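Side-chain contacts in thermotoga maritima TmcAL (Thermotoga maritima, PDB 5Y0T), which belongs to the HIGH nucleotidyl transferase family of the HUP clan and holds adenosine-5'-rp-alpha-thio-triphosphate in a pocket of its nucleotide-binding fold: residues A[129-134]-A[147-152]; A[141-146]-A[172-177]. All blocks are in the same frame, centred on the assembly; numbering follows the deposited sequence.

Contact 1: residues A[129-134]-A[147-152]; sequences LHEELK and LMRYFS
Arg149 spans the gap between two successive helices and presents the edge of its guanidinium to the carboxylates of Glu131 and Glu132, neighbours on helix 123-134. All three side chains leave their backbones heading for the opposite segment. Arginine suits the place because it has the length to cross and carries two terminal nitrogens to share out. Its chain turns at the CG-CD bond (chi3 70°), and NH1 and NH2 face Glu131 end-on.

Both nitrogens converge on Glu131 OE1: Arg149 NH2 lies 3.0 Å from it and Arg149 NH1 3.2 Å. This oxygen sits at the guanidinium edge, in its plane, yet the two N-H groups reach it from one face of the carboxylate, whose plane is turned 44° from that of Arg149. Glu131 is extended beyond CG, which gives its carboxylate the reach to meet the arginine; the residue itself is exposed.

Glu132 answers differently. A bend at chi2 folds its more buried carboxylate back toward the arginine, where Glu132 OE2 offers its anti lone pair to Arg149 NH1 at 2.7 Å. Here the two flat groups are nearly perpendicular, and the oxygen stands somewhat off the guanidinium plane. The bond is short but bent, with 131° at the hydrogen.

NH1 therefore serves both glutamates while NH2 serves Glu131, and the positive charge probably eases the repulsion between two adjacent acids. The same OE2 of Glu132 has a weak, long ion pair with Lys135, and Arg149 also rests on Phe128. The result is a three-residue salt-bridge network tying the end of helix 123-134 to the later part of helix 139-153, at the periphery of the chain.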
loop_
_atom_site.group_PDB
_atom_site.type_symbol
_atom_site.label_atom_id
_atom_site.label_comp_id
_atom_site.label_asym_id
_atom_site.label_seq_id
_atom_site.Cartn_x
_atom_site.Cartn_y
_atom_site.Cartn_z
ATOM N N LEU A 129 34.763 -2.064 20.783
ATOM C CA LEU A 129 33.524 -2.068 20.020
ATOM C C LEU A 129 33.799 -2.144 18.535
ATOM O O LEU A 129 33.189 -2.937 17.828
ATOM C CB LEU A 129 32.686 -0.818 20.324
ATOM C CG LEU A 129 31.369 -0.719 19.544
ATOM C CD1 LEU A 129 30.493 -1.934 19.806
ATOM C CD2 LEU A 129 30.618 0.600 19.865
ATOM N N HIS A 130 34.724 -1.311 18.074
ATOM C CA HIS A 130 35.061 -1.245 16.660
ATOM C C HIS A 130 35.616 -2.587 16.171
ATOM O O HIS A 130 35.234 -3.074 15.106
ATOM C CB HIS A 130 36.068 -0.124 16.413
ATOM C CG HIS A 130 36.363 0.118 14.966
ATOM N ND1 HIS A 130 35.446 -0.133 13.966
ATOM C CD2 HIS A 130 37.473 0.586 14.348
ATOM C CE1 HIS A 130 35.979 0.171 12.796
ATOM N NE2 HIS A 130 37.209 0.610 13.000
ATOM N N GLU A 131 36.513 -3.182 16.953
ATOM C CA GLU A 131 37.071 -4.482 16.605
ATOM C C GLU A 131 35.988 -5.540 16.434
ATOM O O GLU A 131 36.001 -6.297 15.463
ATOM C CB GLU A 131 38.065 -4.950 17.661
ATOM C CG GLU A 131 39.360 -4.192 17.676
ATOM C CD GLU A 131 40.377 -4.846 18.579
ATOM O OE1 GLU A 131 40.089 -5.944 19.106
ATOM O OE2 GLU A 131 41.463 -4.264 18.763
ATOM N N GLU A 132 35.051 -5.583 17.380
ATOM C CA GLU A 132 33.982 -6.578 17.348
ATOM C C GLU A 132 33.061 -6.362 16.149
ATOM O O GLU A 132 32.645 -7.323 15.505
ATOM C CB GLU A 132 33.176 -6.551 18.646
ATOM C CG GLU A 132 33.983 -6.890 19.887
ATOM C CD GLU A 132 34.591 -8.285 19.837
ATOM O OE1 GLU A 132 33.921 -9.203 19.325
ATOM O OE2 GLU A 132 35.733 -8.464 20.313
ATOM N N LEU A 133 32.749 -5.103 15.850
ATOM C CA LEU A 133 31.961 -4.789 14.659
ATOM C C LEU A 133 32.707 -5.227 13.399
ATOM O O LEU A 133 32.130 -5.877 12.526
ATOM C CB LEU A 133 31.625 -3.295 14.598
ATOM C CG LEU A 133 30.665 -2.759 15.668
ATOM C CD1 LEU A 133 30.566 -1.251 15.580
ATOM C CD2 LEU A 133 29.282 -3.389 15.548
ATOM N N LYS A 134 33.990 -4.883 13.318
ATOM C CA LYS A 134 34.848 -5.326 12.214
ATOM C C LYS A 134 34.821 -6.842 12.029
ATOM O O LYS A 134 34.825 -7.333 10.901
ATOM C CB LYS A 134 36.292 -4.883 12.436
ATOM C CG LYS A 134 36.615 -3.471 11.991
ATOM C CD LYS A 134 38.106 -3.339 11.673
ATOM C CE LYS A 134 38.511 -4.267 10.545
ATOM N NZ LYS A 134 39.889 -3.993 10.021
ATOM N N LEU A 147 31.862 -4.618 26.047
ATOM C CA LEU A 147 31.660 -4.320 27.463
ATOM C C LEU A 147 32.351 -5.359 28.329
ATOM O O LEU A 147 33.002 -5.020 29.324
ATOM C CB LEU A 147 30.167 -4.250 27.792
ATOM C CG LEU A 147 29.443 -3.005 27.279
ATOM C CD1 LEU A 147 27.938 -3.158 27.425
ATOM C CD2 LEU A 147 29.914 -1.766 28.021
ATOM N N MET A 148 32.233 -6.627 27.935
ATOM C CA MET A 148 32.901 -7.704 28.653
ATOM C C MET A 148 34.403 -7.491 28.684
ATOM O O MET A 148 35.043 -7.660 29.721
ATOM C CB MET A 148 32.593 -9.060 28.015
ATOM C CG MET A 148 31.165 -9.518 28.204
ATOM S SD MET A 148 30.806 -11.059 27.341
ATOM C CE MET A 148 29.084 -11.253 27.767
ATOM N N ARG A 149 34.964 -7.127 27.537
ATOM C CA ARG A 149 36.402 -6.950 27.431
ATOM C C ARG A 149 36.811 -5.734 28.250
ATOM O O ARG A 149 37.869 -5.728 28.894
ATOM C CB ARG A 149 36.827 -6.818 25.966
ATOM C CG ARG A 149 36.758 -8.139 25.202
ATOM C CD ARG A 149 37.010 -7.973 23.709
ATOM N NE ARG A 149 38.394 -7.621 23.397
ATOM C CZ ARG A 149 38.809 -7.237 22.192
ATOM N NH1 ARG A 149 37.944 -7.146 21.191
ATOM N NH2 ARG A 149 40.085 -6.935 21.988
ATOM N N TYR A 150 35.948 -4.726 28.255
ATOM C CA TYR A 150 36.145 -3.538 29.079
ATOM C C TYR A 150 36.117 -3.903 30.562
ATOM O O TYR A 150 37.003 -3.510 31.321
ATOM C CB TYR A 150 35.079 -2.481 28.767
ATOM C CG TYR A 150 35.343 -1.138 29.407
ATOM C CD1 TYR A 150 36.313 -0.284 28.895
ATOM C CD2 TYR A 150 34.628 -0.724 30.523
ATOM C CE1 TYR A 150 36.566 0.946 29.474
ATOM C CE2 TYR A 150 34.876 0.511 31.114
ATOM C CZ TYR A 150 35.846 1.338 30.582
ATOM O OH TYR A 150 36.105 2.557 31.159
ATOM N N PHE A 151 35.104 -4.662 30.973
ATOM C CA PHE A 151 35.022 -5.126 32.359
ATOM C C PHE A 151 36.277 -5.876 32.794
ATOM O O PHE A 151 36.779 -5.661 33.897
ATOM C CB PHE A 151 33.793 -6.010 32.556
ATOM C CG PHE A 151 32.564 -5.248 32.969
ATOM C CD1 PHE A 151 32.177 -4.108 32.285
ATOM C CD2 PHE A 151 31.800 -5.674 34.049
ATOM C CE1 PHE A 151 31.040 -3.402 32.665
ATOM C CE2 PHE A 151 30.667 -4.985 34.438
ATOM C CZ PHE A 151 30.281 -3.843 33.744
ATOM N N SER A 152 36.777 -6.749 31.924
ATOM C CA SER A 152 37.974 -7.532 32.210
ATOM C C SER A 152 39.197 -6.651 32.387
ATOM O O SER A 152 39.989 -6.861 33.305
ATOM C CB SER A 152 38.241 -8.551 31.096
ATOM O OG SER A 152 37.260 -9.570 31.091
#

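Contact 2: residues A[141-146]-A[172-177]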
loop_
_atom_site.group_PDB
_atom_site.type_symbol
_atom_site.label_atom_id
_atom_site.label_comp_id
_atom_site.label_asym_id
_atom_site.label_seq_id
_atom_site.Cartn_x
_atom_site.Cartn_y
_atom_site.Cartn_z
ATOM N N ASN A 141 25.533 -7.716 19.855
ATOM C CA ASN A 141 26.550 -8.678 20.263
ATOM C C ASN A 141 27.897 -7.998 20.483
ATOM O O ASN A 141 28.555 -8.214 21.505
ATOM C CB ASN A 141 26.689 -9.798 19.229
ATOM C CG ASN A 141 25.628 -10.879 19.384
ATOM O OD1 ASN A 141 25.039 -11.040 20.454
ATOM N ND2 ASN A 141 25.390 -11.635 18.313
ATOM N N ALA A 142 28.289 -7.167 19.522
ATOM C CA ALA A 142 29.551 -6.438 19.567
ATOM C C ALA A 142 29.672 -5.577 20.815
ATOM O O ALA A 142 30.711 -5.578 21.481
ATOM C CB ALA A 142 29.705 -5.574 18.326
ATOM N N ARG A 143 28.613 -4.834 21.116
ATOM C CA ARG A 143 28.551 -4.027 22.323
ATOM C C ARG A 143 28.714 -4.897 23.565
ATOM O O ARG A 143 29.427 -4.527 24.497
ATOM C CB ARG A 143 27.231 -3.255 22.387
ATOM C CG ARG A 143 27.037 -2.471 23.686
ATOM C CD ARG A 143 25.829 -1.531 23.595
ATOM N NE ARG A 143 24.565 -2.261 23.551
ATOM C CZ ARG A 143 23.364 -1.689 23.492
ATOM N NH1 ARG A 143 23.239 -0.360 23.470
ATOM N NH2 ARG A 143 22.283 -2.451 23.463
ATOM N N LYS A 144 28.060 -6.055 23.565
ATOM C CA LYS A 144 28.156 -6.993 24.679
ATOM C C LYS A 144 29.597 -7.455 24.893
ATOM O O LYS A 144 30.128 -7.374 26.005
ATOM C CB LYS A 144 27.240 -8.200 24.443
ATOM C CG LYS A 144 27.209 -9.197 25.606
ATOM C CD LYS A 144 26.179 -10.306 25.399
ATOM C CE LYS A 144 26.490 -11.156 24.171
ATOM N NZ LYS A 144 25.563 -12.325 24.054
ATOM N N TYR A 145 30.225 -7.930 23.821
ATOM C CA TYR A 145 31.595 -8.427 23.883
ATOM C C TYR A 145 32.557 -7.304 24.260
ATOM O O TYR A 145 33.506 -7.515 25.018
ATOM C CB TYR A 145 32.002 -9.047 22.541
ATOM C CG TYR A 145 31.118 -10.194 22.112
ATOM C CD1 TYR A 145 30.569 -11.062 23.047
ATOM C CD2 TYR A 145 30.826 -10.403 20.773
ATOM C CE1 TYR A 145 29.755 -12.110 22.661
ATOM C CE2 TYR A 145 30.014 -11.445 20.380
ATOM C CZ TYR A 145 29.484 -12.296 21.324
ATOM O OH TYR A 145 28.675 -13.334 20.928
ATOM N N ALA A 146 32.294 -6.107 23.740
ATOM C CA ALA A 146 33.154 -4.962 24.021
ATOM C C ALA A 146 33.072 -4.575 25.497
ATOM O O ALA A 146 34.091 -4.255 26.127
ATOM C CB ALA A 146 32.783 -3.792 23.139
ATOM N N GLY A 172 16.409 -1.153 30.133
ATOM C CA GLY A 172 16.766 -0.372 31.307
ATOM C C GLY A 172 18.011 0.467 31.105
ATOM O O GLY A 172 18.044 1.653 31.451
ATOM N N VAL A 173 19.046 -0.151 30.550
ATOM C CA VAL A 173 20.290 0.558 30.281
ATOM C C VAL A 173 20.018 1.671 29.281
ATOM O O VAL A 173 20.512 2.788 29.432
ATOM C CB VAL A 173 21.390 -0.415 29.751
ATOM C CG1 VAL A 173 22.515 0.339 29.049
ATOM C CG2 VAL A 173 21.928 -1.248 30.905
ATOM N N GLU A 174 19.199 1.382 28.277
ATOM C CA GLU A 174 18.899 2.392 27.268
ATOM C C GLU A 174 18.079 3.554 27.846
ATOM O O GLU A 174 18.282 4.691 27.429
ATOM C CB GLU A 174 18.163 1.780 26.082
ATOM C CG GLU A 174 18.954 0.680 25.325
ATOM C CD GLU A 174 20.081 1.213 24.447
ATOM O OE1 GLU A 174 20.408 2.410 24.526
ATOM O OE2 GLU A 174 20.653 0.418 23.667
ATOM N N TYR A 175 17.164 3.290 28.787
ATOM C CA TYR A 175 16.435 4.410 29.436
ATOM C C TYR A 175 17.416 5.332 30.154
ATOM O O TYR A 175 17.325 6.561 30.068
ATOM C CB TYR A 175 15.397 3.940 30.476
ATOM C CG TYR A 175 14.260 3.083 29.970
ATOM C CD1 TYR A 175 13.599 3.381 28.791
ATOM C CD2 TYR A 175 13.845 1.955 30.696
ATOM C CE1 TYR A 175 12.565 2.589 28.332
ATOM C CE2 TYR A 175 12.795 1.146 30.237
ATOM C CZ TYR A 175 12.168 1.469 29.061
ATOM O OH TYR A 175 11.153 0.677 28.591
ATOM N N ILE A 176 18.327 4.726 30.909
ATOM C CA ILE A 176 19.255 5.484 31.716
ATOM C C ILE A 176 20.229 6.236 30.816
ATOM O O ILE A 176 20.526 7.412 31.040
ATOM C CB ILE A 176 20.021 4.557 32.697
ATOM C CG1 ILE A 176 19.046 3.932 33.707
ATOM C CG2 ILE A 176 21.106 5.326 33.437
ATOM C CD1 ILE A 176 19.602 2.714 34.439
ATOM N N HIS A 177 20.720 5.553 29.790
ATOM C CA HIS A 177 21.613 6.183 28.825
ATOM C C HIS A 177 20.938 7.386 28.185
ATOM O O HIS A 177 21.547 8.449 28.083
ATOM C CB HIS A 177 22.043 5.185 27.756
ATOM C CG HIS A 177 23.016 5.747 26.767
ATOM N ND1 HIS A 177 23.224 5.183 25.528
ATOM C CD2 HIS A 177 23.832 6.827 26.830
ATOM C CE1 HIS A 177 24.127 5.889 24.869
ATOM N NE2 HIS A 177 24.515 6.891 25.638
#
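An interhelical salt bridge joins helix 139-153 to helix 167-182, the helix that leads toward strand 187-192, which pairs in parallel with strand 98-103 in the mixed central sheet, in keeping with the alternating helices and strands of a HUP-clan nucleotide-binding fold. Arg143 and Glu174 make it, their side chains approaching from opposite directions. Arginine fits because its long chain can bridge two segments that touch through this pair of side chains alone, and it passes Tyr125 of helix 123-134 on the way.

The reach comes from the torsions: CG of Arg143 stands anti to the backbone N (chi1 175°), and the chain stays extended until a turn at chi3. Glu174, whose first bond points neither at nor away from the partner helix, bends at chi2 and so swings its carboxylate round to meet the arginine. This acid is buried and also touches Ala83 of helix 79-92, so the guanidinium gives its charge a partner and would be expected to stabilise the ionised form.

Both terminal nitrogens turn to one oxygen, but unequally. Arg143 NH2 has a weak, bent bond to Glu174 OE2 at 3.3 Å. The stronger hold is from NH1, nearly straight at 164°: Glu174 OE2 lies at the guanidinium edge, 2.7 Å from Arg143 NH1, and takes that N-H from above its own carboxylate plane.

Helix 139-153 is common to both contacts, whose centres lie 11 Å apart: Arg143 extends from it to helix 167-182, and Arg149 from it to helix 123-134. Van der Waals packing connects the two, with Ala142 CB 3.6 Å from Leu133 CD2 and Ala146 CB 3.5 Å from the backbone N of Leu129, small alanines letting the helices come close. Contact 1 is the more peripheral, its centre about 28 Å from the centre of the chain against about 17 Å for contact 2. In contact 2 the Glu174 side chain is about 12 Å from the bound adenosine-5'-rp-alpha-thio-triphosphate, so it is not a direct part of the ligand's surroundings.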